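Local coordinates for protein thermotoga maritima TmcAL (Thermotoga maritima, PDB 5Y0T) that belongs to the HIGH nucleotidyl transferase family of the HUP clan and is seen here with adenosine-5'-rp-alpha-thio-triphosphate bound, at residues 284-289 / 297-302; 275-280 / 303-308; 30-35 / 347-352; 54-59 / 65-70. All coordinates share one frame; numbering follows the deposited sequence.

How the contacts relate
The four contacts form two clusters on opposite sides of the chain's centre. Contacts 3 and 4, with centres about 13 Å apart, each pack a helix on a strand of the same sheet; strands 32-38 and 66-70 are neighbours, tied by the D65-T33 hydrogen bond. Contacts 1 and 2, with centres about 10 Å apart, lie among helices 279-289, 293-300 and 307-318, where V300 packs on L279. Along the chain, contact 4 closes first, then contact 2 encloses contact 1; contact 3 spans all of them, returning a late helix to an early strand. Contacts 3 and 4 thus organise the sheet region near the bound nucleotide analogue, while contacts 1 and 2 brace a separate helical region.

Contact 1 (284-289 / 297-302); sequences HVCARQ and LECVKA
The C286-C299 disulfide joins the two segments, while elsewhere on the first helix, away from 297-302, two flat groups lie face against face: R288 sets its CZ 3.1 Å above the plane of the H284 ring, toward the rim, and NE2 of H284 sits 3.2 Å from the guanidinium plane of R288, over its centre. R288 NH1 also donates to H284 O at 3.0 Å, a bent bond on a lone pair in the carbonyl plane. R288 NH2 reaches K264 O, so the guanidinium is gripped from outside helix 279-289 as well.

The covalent link is C286 SG to C299 SG, 2.1 Å, with a torsion of -71° about the sulfur-sulfur bond. C286 swings its sulfur beside its own backbone N (chi1 -70°), whereas C299 turns its sulfur anti to N (176°), and the two meet between the helices. V300 CG2 flanks the bridge, 3.7 Å from C286 CB.

The disulfide thus ties helix 279-289 to the end of helix 293-300 across a short connection. R282 bonds to V300 O, V300 packs on L279, F283 and I310, A287 meets L258 and F261 of helix 254-261, and E411 of the second subunit packs on R288.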
loop_
_atom_site.group_PDB
_atom_site.type_symbol
_atom_site.label_atom_id
_atom_site.label_comp_id
_atom_site.label_asym_id
_atom_site.label_seq_id
_atom_site.Cartn_x
_atom_site.Cartn_y
_atom_site.Cartn_z
ATOM N N HIS A 284 -6.177 4.370 12.550
ATOM C CA HIS A 284 -5.651 5.624 12.021
ATOM C C HIS A 284 -4.597 6.238 12.937
ATOM O O HIS A 284 -3.513 6.633 12.482
ATOM C CB HIS A 284 -6.791 6.616 11.796
ATOM C CG HIS A 284 -6.372 7.867 11.085
ATOM N ND1 HIS A 284 -6.030 9.024 11.751
ATOM C CD2 HIS A 284 -6.232 8.137 9.764
ATOM C CE1 HIS A 284 -5.705 9.957 10.873
ATOM N NE2 HIS A 284 -5.824 9.445 9.660
ATOM N N VAL A 285 -4.923 6.320 14.226
ATOM C CA VAL A 285 -4.033 6.923 15.212
ATOM C C VAL A 285 -2.809 6.047 15.472
ATOM O O VAL A 285 -1.685 6.537 15.457
ATOM C CB VAL A 285 -4.771 7.194 16.544
ATOM C CG1 VAL A 285 -3.820 7.787 17.584
ATOM C CG2 VAL A 285 -5.947 8.135 16.319
ATOM N N CYS A 286 -3.020 4.748 15.692
ATOM C CA CYS A 286 -1.900 3.867 16.022
ATOM C C CYS A 286 -0.906 3.735 14.876
ATOM O O CYS A 286 0.295 3.570 15.107
ATOM C CB CYS A 286 -2.403 2.479 16.433
ATOM S SG CYS A 286 -3.243 2.501 18.043
ATOM N N ALA A 287 -1.399 3.811 13.644
ATOM C CA ALA A 287 -0.514 3.724 12.479
ATOM C C ALA A 287 0.474 4.890 12.461
ATOM O O ALA A 287 1.632 4.739 12.074
ATOM C CB ALA A 287 -1.326 3.702 11.193
ATOM N N ARG A 288 -0.002 6.057 12.860
ATOM C CA ARG A 288 0.827 7.257 12.865
ATOM C C ARG A 288 1.702 7.398 14.113
ATOM O O ARG A 288 2.746 8.057 14.075
ATOM C CB ARG A 288 -0.062 8.488 12.676
ATOM C CG ARG A 288 -0.571 8.598 11.242
ATOM C CD ARG A 288 -1.928 9.281 11.138
ATOM N NE ARG A 288 -2.356 9.352 9.742
ATOM C CZ ARG A 288 -2.853 8.329 9.048
ATOM N NH1 ARG A 288 -3.005 7.137 9.614
ATOM N NH2 ARG A 288 -3.202 8.496 7.775
ATOM N N GLN A 289 1.270 6.809 15.224
ATOM C CA GLN A 289 2.014 6.948 16.473
ATOM C C GLN A 289 3.003 5.817 16.791
ATOM O O GLN A 289 3.849 5.969 17.678
ATOM C CB GLN A 289 1.027 7.107 17.624
ATOM C CG GLN A 289 0.257 8.415 17.550
ATOM C CD GLN A 289 1.172 9.634 17.416
ATOM O OE1 GLN A 289 2.191 9.748 18.107
ATOM N NE2 GLN A 289 0.805 10.552 16.527
ATOM N N LEU A 297 0.078 -3.279 16.699
ATOM C CA LEU A 297 -0.883 -4.261 17.188
ATOM C C LEU A 297 -1.187 -4.040 18.669
ATOM O O LEU A 297 -2.350 -4.058 19.082
ATOM C CB LEU A 297 -0.360 -5.684 16.945
ATOM C CG LEU A 297 -0.388 -6.171 15.488
ATOM C CD1 LEU A 297 0.169 -7.597 15.354
ATOM C CD2 LEU A 297 -1.805 -6.116 14.925
ATOM N N GLU A 298 -0.144 -3.809 19.461
ATOM C CA GLU A 298 -0.318 -3.537 20.887
ATOM C C GLU A 298 -1.082 -2.233 21.126
ATOM O O GLU A 298 -1.888 -2.141 22.044
ATOM C CB GLU A 298 1.040 -3.488 21.590
ATOM C CG GLU A 298 1.763 -4.826 21.641
ATOM C CD GLU A 298 1.111 -5.812 22.610
ATOM O OE1 GLU A 298 0.334 -5.384 23.500
ATOM O OE2 GLU A 298 1.381 -7.024 22.479
ATOM N N CYS A 299 -0.831 -1.226 20.297
ATOM C CA CYS A 299 -1.534 0.046 20.426
ATOM C C CYS A 299 -3.033 -0.097 20.142
ATOM O O CYS A 299 -3.855 0.471 20.854
ATOM C CB CYS A 299 -0.920 1.099 19.490
ATOM S SG CYS A 299 -1.785 2.702 19.476
ATOM N N VAL A 300 -3.390 -0.838 19.096
ATOM C CA VAL A 300 -4.797 -1.005 18.730
ATOM C C VAL A 300 -5.501 -1.914 19.744
ATOM O O VAL A 300 -6.663 -1.691 20.098
ATOM C CB VAL A 300 -4.956 -1.596 17.309
ATOM C CG1 VAL A 300 -6.431 -1.844 16.995
ATOM C CG2 VAL A 300 -4.321 -0.664 16.247
ATOM N N LYS A 301 -4.775 -2.933 20.204
ATOM C CA LYS A 301 -5.291 -3.921 21.155
ATOM C C LYS A 301 -5.811 -3.310 22.452
ATOM O O LYS A 301 -5.188 -2.444 23.052
ATOM C CB LYS A 301 -4.202 -4.953 21.495
ATOM C CG LYS A 301 -4.562 -5.922 22.629
ATOM C CD LYS A 301 -5.022 -7.276 22.081
ATOM C CE LYS A 301 -5.449 -8.225 23.197
ATOM N NZ LYS A 301 -6.605 -7.687 23.984
ATOM N N ALA A 302 -6.966 -3.789 22.883
ATOM C CA ALA A 302 -7.480 -3.447 24.196
ATOM C C ALA A 302 -8.273 -4.633 24.685
ATOM O O ALA A 302 -8.324 -5.668 24.013
ATOM C CB ALA A 302 -8.340 -2.197 24.148
#

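Contact 2 (275-280 / 303-308); sequences FSEGLE and KRFTFS
L279 and F305 point at one another: the CD2 methyl of L279 stands over the face of the F305 ring, 3.8 Å from its centroid and 10° off the normal, a CH-pi contact. L279 CD1 reaches the same ring at F305 CE1, 3.6 Å away. The ring's other face is covered by R304, whose CG lies 3.6 Å above the ring plane, over its centre, and E277 O approaches the edge in plane, 3.7 Å from F305 CZ. R304 places CG between its backbone N and carbonyl carbon (chi1 59°), which brings the aliphatic part of the chain over the aromatic face and lays a guanidinium face over F305 CE2, toward its rim.

E277 comes in as part of a type I' turn from S276 to L279, closed by L279 N to S276 O at 2.9 Å, with G278 as N-cap of helix 279-289. E277 OE1 stays 4.3 Å from R304 NE, too far for a salt bridge, while OE2 pairs with R309 of helix 307-318. T306 is the N-cap of that helix, its OG1 accepting from R309 N. Behind these, K301 NZ bonds to F305 O, and L279 packs on V300 and L313.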
loop_
_atom_site.group_PDB
_atom_site.type_symbol
_atom_site.label_atom_id
_atom_site.label_comp_id
_atom_site.label_asym_id
_atom_site.label_seq_id
_atom_site.Cartn_x
_atom_site.Cartn_y
_atom_site.Cartn_z
ATOM N N PHE A 275 -14.816 -3.346 10.458
ATOM C CA PHE A 275 -14.569 -2.140 11.241
ATOM C C PHE A 275 -15.834 -1.647 11.935
ATOM O O PHE A 275 -16.865 -1.432 11.307
ATOM C CB PHE A 275 -13.965 -1.036 10.369
ATOM C CG PHE A 275 -12.479 -1.137 10.258
ATOM C CD1 PHE A 275 -11.658 -0.497 11.177
ATOM C CD2 PHE A 275 -11.899 -1.918 9.277
ATOM C CE1 PHE A 275 -10.287 -0.619 11.099
ATOM C CE2 PHE A 275 -10.532 -2.045 9.192
ATOM C CZ PHE A 275 -9.721 -1.401 10.095
ATOM N N SER A 276 -15.726 -1.504 13.250
ATOM C CA SER A 276 -16.768 -0.956 14.100
ATOM C C SER A 276 -16.127 -0.674 15.448
ATOM O O SER A 276 -14.911 -0.824 15.595
ATOM C CB SER A 276 -17.943 -1.923 14.251
ATOM O OG SER A 276 -17.556 -3.072 14.984
ATOM N N GLU A 277 -16.946 -0.283 16.423
ATOM C CA GLU A 277 -16.500 -0.064 17.799
ATOM C C GLU A 277 -15.281 0.842 17.916
ATOM O O GLU A 277 -14.417 0.607 18.762
ATOM C CB GLU A 277 -16.184 -1.397 18.474
ATOM C CG GLU A 277 -17.355 -2.351 18.582
ATOM C CD GLU A 277 -16.986 -3.612 19.339
ATOM O OE1 GLU A 277 -16.699 -3.520 20.556
ATOM O OE2 GLU A 277 -16.972 -4.692 18.715
ATOM N N GLY A 278 -15.218 1.870 17.076
ATOM C CA GLY A 278 -14.123 2.822 17.112
ATOM C C GLY A 278 -12.793 2.329 16.553
ATOM O O GLY A 278 -11.768 2.980 16.747
ATOM N N LEU A 279 -12.797 1.198 15.846
ATOM C CA LEU A 279 -11.555 0.623 15.335
ATOM C C LEU A 279 -10.936 1.444 14.207
ATOM O O LEU A 279 -9.725 1.369 13.982
ATOM C CB LEU A 279 -11.784 -0.815 14.857
ATOM C CG LEU A 279 -11.737 -1.833 15.999
ATOM C CD1 LEU A 279 -12.443 -3.130 15.631
ATOM C CD2 LEU A 279 -10.291 -2.110 16.388
ATOM N N GLU A 280 -11.755 2.211 13.491
ATOM C CA GLU A 280 -11.229 3.025 12.401
ATOM C C GLU A 280 -10.253 4.035 12.973
ATOM O O GLU A 280 -9.125 4.175 12.474
ATOM C CB GLU A 280 -12.345 3.735 11.627
ATOM C CG GLU A 280 -13.340 2.801 10.950
ATOM C CD GLU A 280 -14.542 2.487 11.834
ATOM O OE1 GLU A 280 -14.442 2.668 13.065
ATOM O OE2 GLU A 280 -15.588 2.066 11.301
ATOM N N LYS A 303 -8.896 -4.466 25.845
ATOM C CA LYS A 303 -9.691 -5.514 26.461
ATOM C C LYS A 303 -10.662 -6.153 25.467
ATOM O O LYS A 303 -10.730 -7.376 25.356
ATOM C CB LYS A 303 -10.454 -4.944 27.663
ATOM C CG LYS A 303 -11.260 -5.966 28.450
ATOM C CD LYS A 303 -12.020 -5.303 29.601
ATOM C CE LYS A 303 -12.860 -6.319 30.361
ATOM N NZ LYS A 303 -13.757 -7.071 29.434
ATOM N N ARG A 304 -11.387 -5.330 24.719
ATOM C CA ARG A 304 -12.450 -5.855 23.867
ATOM C C ARG A 304 -11.969 -6.362 22.505
ATOM O O ARG A 304 -12.777 -6.868 21.725
ATOM C CB ARG A 304 -13.543 -4.796 23.667
ATOM C CG ARG A 304 -13.075 -3.492 23.047
ATOM C CD ARG A 304 -14.076 -2.370 23.317
ATOM N NE ARG A 304 -13.718 -1.135 22.621
ATOM C CZ ARG A 304 -12.794 -0.274 23.041
ATOM N NH1 ARG A 304 -12.123 -0.506 24.161
ATOM N NH2 ARG A 304 -12.537 0.821 22.336
ATOM N N PHE A 305 -10.672 -6.247 22.213
ATOM C CA PHE A 305 -10.164 -6.759 20.933
ATOM C C PHE A 305 -9.093 -7.832 21.095
ATOM O O PHE A 305 -8.136 -7.661 21.844
ATOM C CB PHE A 305 -9.608 -5.620 20.081
ATOM C CG PHE A 305 -10.548 -4.467 19.930
ATOM C CD1 PHE A 305 -11.806 -4.650 19.380
ATOM C CD2 PHE A 305 -10.173 -3.190 20.333
ATOM C CE1 PHE A 305 -12.679 -3.584 19.244
ATOM C CE2 PHE A 305 -11.037 -2.120 20.190
ATOM C CZ PHE A 305 -12.294 -2.317 19.649
ATOM N N THR A 306 -9.277 -8.953 20.408
ATOM C CA THR A 306 -8.238 -9.969 20.305
ATOM C C THR A 306 -7.208 -9.606 19.232
ATOM O O THR A 306 -7.499 -8.837 18.313
ATOM C CB THR A 306 -8.821 -11.339 19.974
ATOM O OG1 THR A 306 -9.315 -11.319 18.634
ATOM C CG2 THR A 306 -9.951 -11.681 20.938
ATOM N N PHE A 307 -6.005 -10.153 19.355
ATOM C CA PHE A 307 -4.973 -9.928 18.351
ATOM C C PHE A 307 -5.414 -10.459 16.992
ATOM O O PHE A 307 -5.147 -9.840 15.964
ATOM C CB PHE A 307 -3.648 -10.572 18.777
ATOM C CG PHE A 307 -2.884 -9.760 19.782
ATOM C CD1 PHE A 307 -2.347 -8.530 19.428
ATOM C CD2 PHE A 307 -2.713 -10.212 21.082
ATOM C CE1 PHE A 307 -1.651 -7.763 20.356
ATOM C CE2 PHE A 307 -2.020 -9.450 22.019
ATOM C CZ PHE A 307 -1.488 -8.225 21.657
ATOM N N SER A 308 -6.107 -11.596 16.985
ATOM C CA SER A 308 -6.543 -12.197 15.732
ATOM C C SER A 308 -7.551 -11.321 14.998
ATOM O O SER A 308 -7.545 -11.246 13.769
ATOM C CB SER A 308 -7.141 -13.582 15.978
ATOM O OG SER A 308 -6.114 -14.538 16.131
#

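Contact 3 (30-35 / 347-352); sequences PDYTIA and REILSL
Y32 and I349 pack strand 32-38 of the HUP-type sheet against helix 346-356; the axes of strand 32-35 and helix 347-352 cross at -71°, 9.3 Å apart. The beta carbon of I349 lies over one face of the Y32 ring, 3.7 Å from the centroid and 18° off the normal, a CH-pi contact displaced toward the rim, with CG of Y32 the nearest ring atom. I349 holds CG1 anti to its backbone N, which lets that branch run on to the next inward strand residue, where I34 CD1 meets I349 CG1 at 4.1 Å.

Strand 32-38 runs parallel between strands 3-8 and 66-70. The latter pairs antiparallel with strand 337-343, which leads almost directly into helix 346-356. I349 rests on Y32 and I34 of one strand and V66 of the next, so the helix spans both; I34 in turn packs on L68.

At the outer end of the tyrosine, Y32 OH donates to E348 OE1 at a short 2.5 Å. The carboxylate oxygen lies in the plane of the Y32 ring and uses its anti lone pair, with the carboxylate turned nearly square to the ring, the planes 89° apart. E348 OE1 also forms a salt bridge with K345, which would help keep the carboxylate charged. From the buried inner end of the contact, the I34 side chain is about 13 Å from the bound adenosine-5'-rp-alpha-thio-triphosphate.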
loop_
_atom_site.group_PDB
_atom_site.type_symbol
_atom_site.label_atom_id
_atom_site.label_comp_id
_atom_site.label_asym_id
_atom_site.label_seq_id
_atom_site.Cartn_x
_atom_site.Cartn_y
_atom_site.Cartn_z
ATOM N N PRO A 30 -14.050 -43.517 4.137
ATOM C CA PRO A 30 -14.506 -42.947 2.866
ATOM C C PRO A 30 -13.803 -43.583 1.670
ATOM O O PRO A 30 -12.717 -44.174 1.802
ATOM C CB PRO A 30 -14.131 -41.467 2.996
ATOM C CG PRO A 30 -12.834 -41.503 3.808
ATOM C CD PRO A 30 -12.984 -42.710 4.759
ATOM N N ASP A 31 -14.438 -43.475 0.507
ATOM C CA ASP A 31 -13.823 -43.905 -0.745
ATOM C C ASP A 31 -12.776 -42.872 -1.189
ATOM O O ASP A 31 -11.763 -43.224 -1.784
ATOM C CB ASP A 31 -14.900 -44.104 -1.823
ATOM C CG ASP A 31 -15.869 -45.221 -1.467
ATOM O OD1 ASP A 31 -17.021 -44.943 -1.069
ATOM O OD2 ASP A 31 -15.455 -46.380 -1.542
ATOM N N TYR A 32 -13.021 -41.605 -0.862
ATOM C CA TYR A 32 -12.111 -40.502 -1.178
ATOM C C TYR A 32 -12.122 -39.471 -0.066
ATOM O O TYR A 32 -13.094 -39.364 0.668
ATOM C CB TYR A 32 -12.498 -39.804 -2.499
ATOM C CG TYR A 32 -12.598 -40.746 -3.679
ATOM C CD1 TYR A 32 -11.477 -41.029 -4.470
ATOM C CD2 TYR A 32 -13.811 -41.356 -4.001
ATOM C CE1 TYR A 32 -11.562 -41.890 -5.546
ATOM C CE2 TYR A 32 -13.901 -42.226 -5.068
ATOM C CZ TYR A 32 -12.773 -42.484 -5.834
ATOM O OH TYR A 32 -12.870 -43.344 -6.885
ATOM N N THR A 33 -11.048 -38.691 0.017
ATOM C CA THR A 33 -10.932 -37.603 0.981
ATOM C C THR A 33 -10.600 -36.298 0.254
ATOM O O THR A 33 -9.656 -36.238 -0.524
ATOM C CB THR A 33 -9.842 -37.906 2.020
ATOM O OG1 THR A 33 -10.211 -39.082 2.745
ATOM C CG2 THR A 33 -9.667 -36.753 2.996
ATOM N N ILE A 34 -11.395 -35.272 0.520
ATOM C CA ILE A 34 -11.239 -33.971 -0.093
ATOM C C ILE A 34 -10.984 -32.943 1.000
ATOM O O ILE A 34 -11.706 -32.905 1.995
ATOM C CB ILE A 34 -12.494 -33.591 -0.887
ATOM C CG1 ILE A 34 -12.690 -34.564 -2.062
ATOM C CG2 ILE A 34 -12.401 -32.153 -1.370
ATOM C CD1 ILE A 34 -14.035 -34.371 -2.767
ATOM N N ALA A 35 -9.956 -32.117 0.829
ATOM C CA ALA A 35 -9.687 -31.045 1.800
ATOM C C ALA A 35 -9.970 -29.690 1.181
ATOM O O ALA A 35 -9.656 -29.482 0.019
ATOM C CB ALA A 35 -8.246 -31.105 2.286
ATOM N N ARG A 347 -8.123 -38.329 -9.287
ATOM C CA ARG A 347 -8.751 -38.145 -10.604
ATOM C C ARG A 347 -10.178 -38.660 -10.666
ATOM O O ARG A 347 -11.055 -38.041 -11.278
ATOM C CB ARG A 347 -7.976 -38.884 -11.704
ATOM C CG ARG A 347 -6.634 -38.290 -12.102
ATOM C CD ARG A 347 -5.990 -39.249 -13.127
ATOM N NE ARG A 347 -4.771 -38.712 -13.720
ATOM C CZ ARG A 347 -3.861 -39.459 -14.343
ATOM N NH1 ARG A 347 -4.022 -40.783 -14.425
ATOM N NH2 ARG A 347 -2.783 -38.885 -14.877
ATOM N N GLU A 348 -10.380 -39.830 -10.068
ATOM C CA GLU A 348 -11.665 -40.509 -10.096
ATOM C C GLU A 348 -12.753 -39.655 -9.445
ATOM O O GLU A 348 -13.852 -39.538 -9.994
ATOM C CB GLU A 348 -11.566 -41.872 -9.400
ATOM C CG GLU A 348 -10.542 -42.813 -10.045
ATOM C CD GLU A 348 -10.188 -44.006 -9.169
ATOM O OE1 GLU A 348 -10.825 -44.188 -8.103
ATOM O OE2 GLU A 348 -9.266 -44.764 -9.549
ATOM N N ILE A 349 -12.463 -39.059 -8.286
ATOM C CA ILE A 349 -13.507 -38.281 -7.601
ATOM C C ILE A 349 -13.609 -36.900 -8.244
ATOM O O ILE A 349 -14.686 -36.320 -8.316
ATOM C CB ILE A 349 -13.273 -38.173 -6.053
ATOM C CG1 ILE A 349 -14.505 -37.582 -5.353
ATOM C CG2 ILE A 349 -12.040 -37.336 -5.715
ATOM C CD1 ILE A 349 -15.786 -38.399 -5.586
ATOM N N LEU A 350 -12.507 -36.401 -8.790
ATOM C CA LEU A 350 -12.573 -35.114 -9.483
ATOM C C LEU A 350 -13.435 -35.229 -10.737
ATOM O O LEU A 350 -14.220 -34.333 -11.062
ATOM C CB LEU A 350 -11.171 -34.620 -9.826
ATOM C CG LEU A 350 -11.112 -33.257 -10.527
ATOM C CD1 LEU A 350 -11.844 -32.205 -9.697
ATOM C CD2 LEU A 350 -9.657 -32.856 -10.764
ATOM N N SER A 351 -13.328 -36.364 -11.421
ATOM C CA SER A 351 -14.143 -36.612 -12.590
ATOM C C SER A 351 -15.647 -36.622 -12.239
ATOM O O SER A 351 -16.487 -36.071 -12.970
ATOM C CB SER A 351 -13.713 -37.935 -13.241
ATOM O OG SER A 351 -14.568 -38.262 -14.318
ATOM N N LEU A 352 -15.982 -37.226 -11.110
ATOM C CA LEU A 352 -17.368 -37.240 -10.658
ATOM C C LEU A 352 -17.837 -35.830 -10.272
ATOM O O LEU A 352 -18.961 -35.449 -10.574
ATOM C CB LEU A 352 -17.543 -38.189 -9.474
ATOM C CG LEU A 352 -19.003 -38.389 -9.054
ATOM C CD1 LEU A 352 -19.818 -38.988 -10.210
ATOM C CD2 LEU A 352 -19.097 -39.284 -7.839
#

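Contact 4 (54-59 / 65-70); sequences ARAEIA and DVVLEL
V67 forks its two methyls toward A56 and A59, with CG1 trans to the backbone N (chi1 177°) and CG2 folded back next to that N. The fork meets the helix at two points about one turn apart. V67 CG2 touches A59 CB at 3.7 Å and also reaches the backbone oxygen of A56, V67 CG2 to A56 O being 3.8 Å, while V67 CG1 faces A56 CB more loosely at 4.1 Å. The CA atoms of A56 and V67 are 6.2 Å apart, a close approach consistent with the small alanine side chains on the helix side. The helical frame that spaces them is carried by backbone bonds such as A59 N to R55 O, 3.0 Å.

Strand 32-38, helix 52-61 and strand 66-70 form a beta-alpha-beta crossover, for the two strands are parallel neighbours, and the contact lies where the helix returns to the second of them. The A59 side chain is about 10 Å from the bound adenosine-5'-rp-alpha-thio-triphosphate. R55 bonds to backbone oxygens of E9, Y10, G39 and I50, and E57 bridges to R239 of helix 231-242 as well as to R61 within its own helix. The V67 backbone pairs with L340 and G341 of strand 337-343, and L340 packs on A56.

From 54-59, V67 meets only two methyls and one backbone oxygen, all buried. Such a small apolar contact has no directional bond to set its geometry; its position probably follows from shape and from the polar ties of the surrounding helix and sheet.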
loop_
_atom_site.group_PDB
_atom_site.type_symbol
_atom_site.label_atom_id
_atom_site.label_comp_id
_atom_site.label_asym_id
_atom_site.label_seq_id
_atom_site.Cartn_x
_atom_site.Cartn_y
_atom_site.Cartn_z
ATOM N N ALA A 54 2.915 -25.596 -1.834
ATOM C CA ALA A 54 3.696 -26.507 -1.003
ATOM C C ALA A 54 2.803 -27.252 -0.005
ATOM O O ALA A 54 2.922 -28.470 0.177
ATOM C CB ALA A 54 4.796 -25.737 -0.271
ATOM N N ARG A 55 1.903 -26.532 0.648
ATOM C CA ARG A 55 1.078 -27.179 1.667
ATOM C C ARG A 55 0.037 -28.116 1.019
ATOM O O ARG A 55 -0.306 -29.147 1.590
ATOM C CB ARG A 55 0.427 -26.122 2.574
ATOM C CG ARG A 55 1.346 -25.721 3.742
ATOM C CD ARG A 55 1.058 -24.311 4.294
ATOM N NE ARG A 55 -0.375 -24.069 4.474
ATOM C CZ ARG A 55 -1.064 -23.204 3.742
ATOM N NH1 ARG A 55 -0.440 -22.475 2.814
ATOM N NH2 ARG A 55 -2.363 -23.048 3.943
ATOM N N ALA A 56 -0.430 -27.785 -0.185
ATOM C CA ALA A 56 -1.301 -28.716 -0.932
ATOM C C ALA A 56 -0.589 -30.040 -1.213
ATOM O O ALA A 56 -1.166 -31.131 -1.072
ATOM C CB ALA A 56 -1.774 -28.085 -2.246
ATOM N N GLU A 57 0.675 -29.957 -1.606
ATOM C CA GLU A 57 1.411 -31.178 -1.895
ATOM C C GLU A 57 1.576 -32.036 -0.641
ATOM O O GLU A 57 1.446 -33.270 -0.702
ATOM C CB GLU A 57 2.793 -30.874 -2.501
ATOM C CG GLU A 57 3.518 -32.136 -2.870
ATOM C CD GLU A 57 4.887 -31.908 -3.484
ATOM O OE1 GLU A 57 5.160 -30.796 -3.989
ATOM O OE2 GLU A 57 5.686 -32.862 -3.450
ATOM N N ILE A 58 1.886 -31.404 0.487
ATOM C CA ILE A 58 1.947 -32.153 1.753
ATOM C C ILE A 58 0.620 -32.847 2.062
ATOM O O ILE A 58 0.596 -34.024 2.445
ATOM C CB ILE A 58 2.328 -31.242 2.942
ATOM C CG1 ILE A 58 3.720 -30.625 2.726
ATOM C CG2 ILE A 58 2.278 -32.038 4.250
ATOM C CD1 ILE A 58 4.043 -29.444 3.667
ATOM N N ALA A 59 -0.487 -32.148 1.856
ATOM C CA ALA A 59 -1.801 -32.734 2.160
ATOM C C ALA A 59 -2.015 -33.994 1.319
ATOM O O ALA A 59 -2.424 -35.049 1.833
ATOM C CB ALA A 59 -2.921 -31.709 1.913
ATOM N N ASP A 65 -6.943 -36.848 -1.261
ATOM C CA ASP A 65 -6.996 -37.134 -2.706
ATOM C C ASP A 65 -7.060 -35.876 -3.555
ATOM O O ASP A 65 -6.497 -35.840 -4.644
ATOM C CB ASP A 65 -8.193 -38.013 -3.053
ATOM C CG ASP A 65 -8.140 -39.355 -2.336
ATOM O OD1 ASP A 65 -9.117 -39.714 -1.657
ATOM O OD2 ASP A 65 -7.108 -40.034 -2.440
ATOM N N VAL A 66 -7.830 -34.897 -3.075
ATOM C CA VAL A 66 -8.030 -33.611 -3.765
ATOM C C VAL A 66 -7.970 -32.450 -2.769
ATOM O O VAL A 66 -8.613 -32.496 -1.726
ATOM C CB VAL A 66 -9.397 -33.554 -4.488
ATOM C CG1 VAL A 66 -9.555 -32.232 -5.281
ATOM C CG2 VAL A 66 -9.592 -34.793 -5.418
ATOM N N VAL A 67 -7.215 -31.408 -3.107
ATOM C CA VAL A 67 -7.128 -30.214 -2.269
ATOM C C VAL A 67 -7.760 -29.036 -3.005
ATOM O O VAL A 67 -7.421 -28.776 -4.156
ATOM C CB VAL A 67 -5.672 -29.827 -1.899
ATOM C CG1 VAL A 67 -5.669 -28.524 -1.073
ATOM C CG2 VAL A 67 -4.986 -30.955 -1.111
ATOM N N LEU A 68 -8.687 -28.365 -2.329
ATOM C CA LEU A 68 -9.376 -27.175 -2.832
ATOM C C LEU A 68 -8.908 -25.959 -2.060
ATOM O O LEU A 68 -8.573 -26.074 -0.885
ATOM C CB LEU A 68 -10.889 -27.317 -2.671
ATOM C CG LEU A 68 -11.459 -28.692 -3.020
ATOM C CD1 LEU A 68 -12.969 -28.775 -2.709
ATOM C CD2 LEU A 68 -11.188 -28.987 -4.471
ATOM N N GLU A 69 -8.864 -24.794 -2.701
ATOM C CA GLU A 69 -8.595 -23.576 -1.942
ATOM C C GLU A 69 -9.879 -22.997 -1.345
ATOM O O GLU A 69 -10.884 -22.841 -2.041
ATOM C CB GLU A 69 -7.915 -22.502 -2.805
ATOM C CG GLU A 69 -7.576 -21.273 -1.969
ATOM C CD GLU A 69 -6.742 -20.227 -2.704
ATOM O OE1 GLU A 69 -6.424 -20.425 -3.903
ATOM O OE2 GLU A 69 -6.417 -19.196 -2.076
ATOM N N LEU A 70 -9.843 -22.699 -0.052
ATOM C CA LEU A 70 -10.887 -21.895 0.586
ATOM C C LEU A 70 -10.601 -20.449 0.188
ATOM O O LEU A 70 -9.541 -19.929 0.519
ATOM C CB LEU A 70 -10.853 -22.075 2.108
ATOM C CG LEU A 70 -11.798 -21.202 2.963
ATOM C CD1 LEU A 70 -13.243 -21.500 2.599
ATOM C CD2 LEU A 70 -11.560 -21.431 4.442
#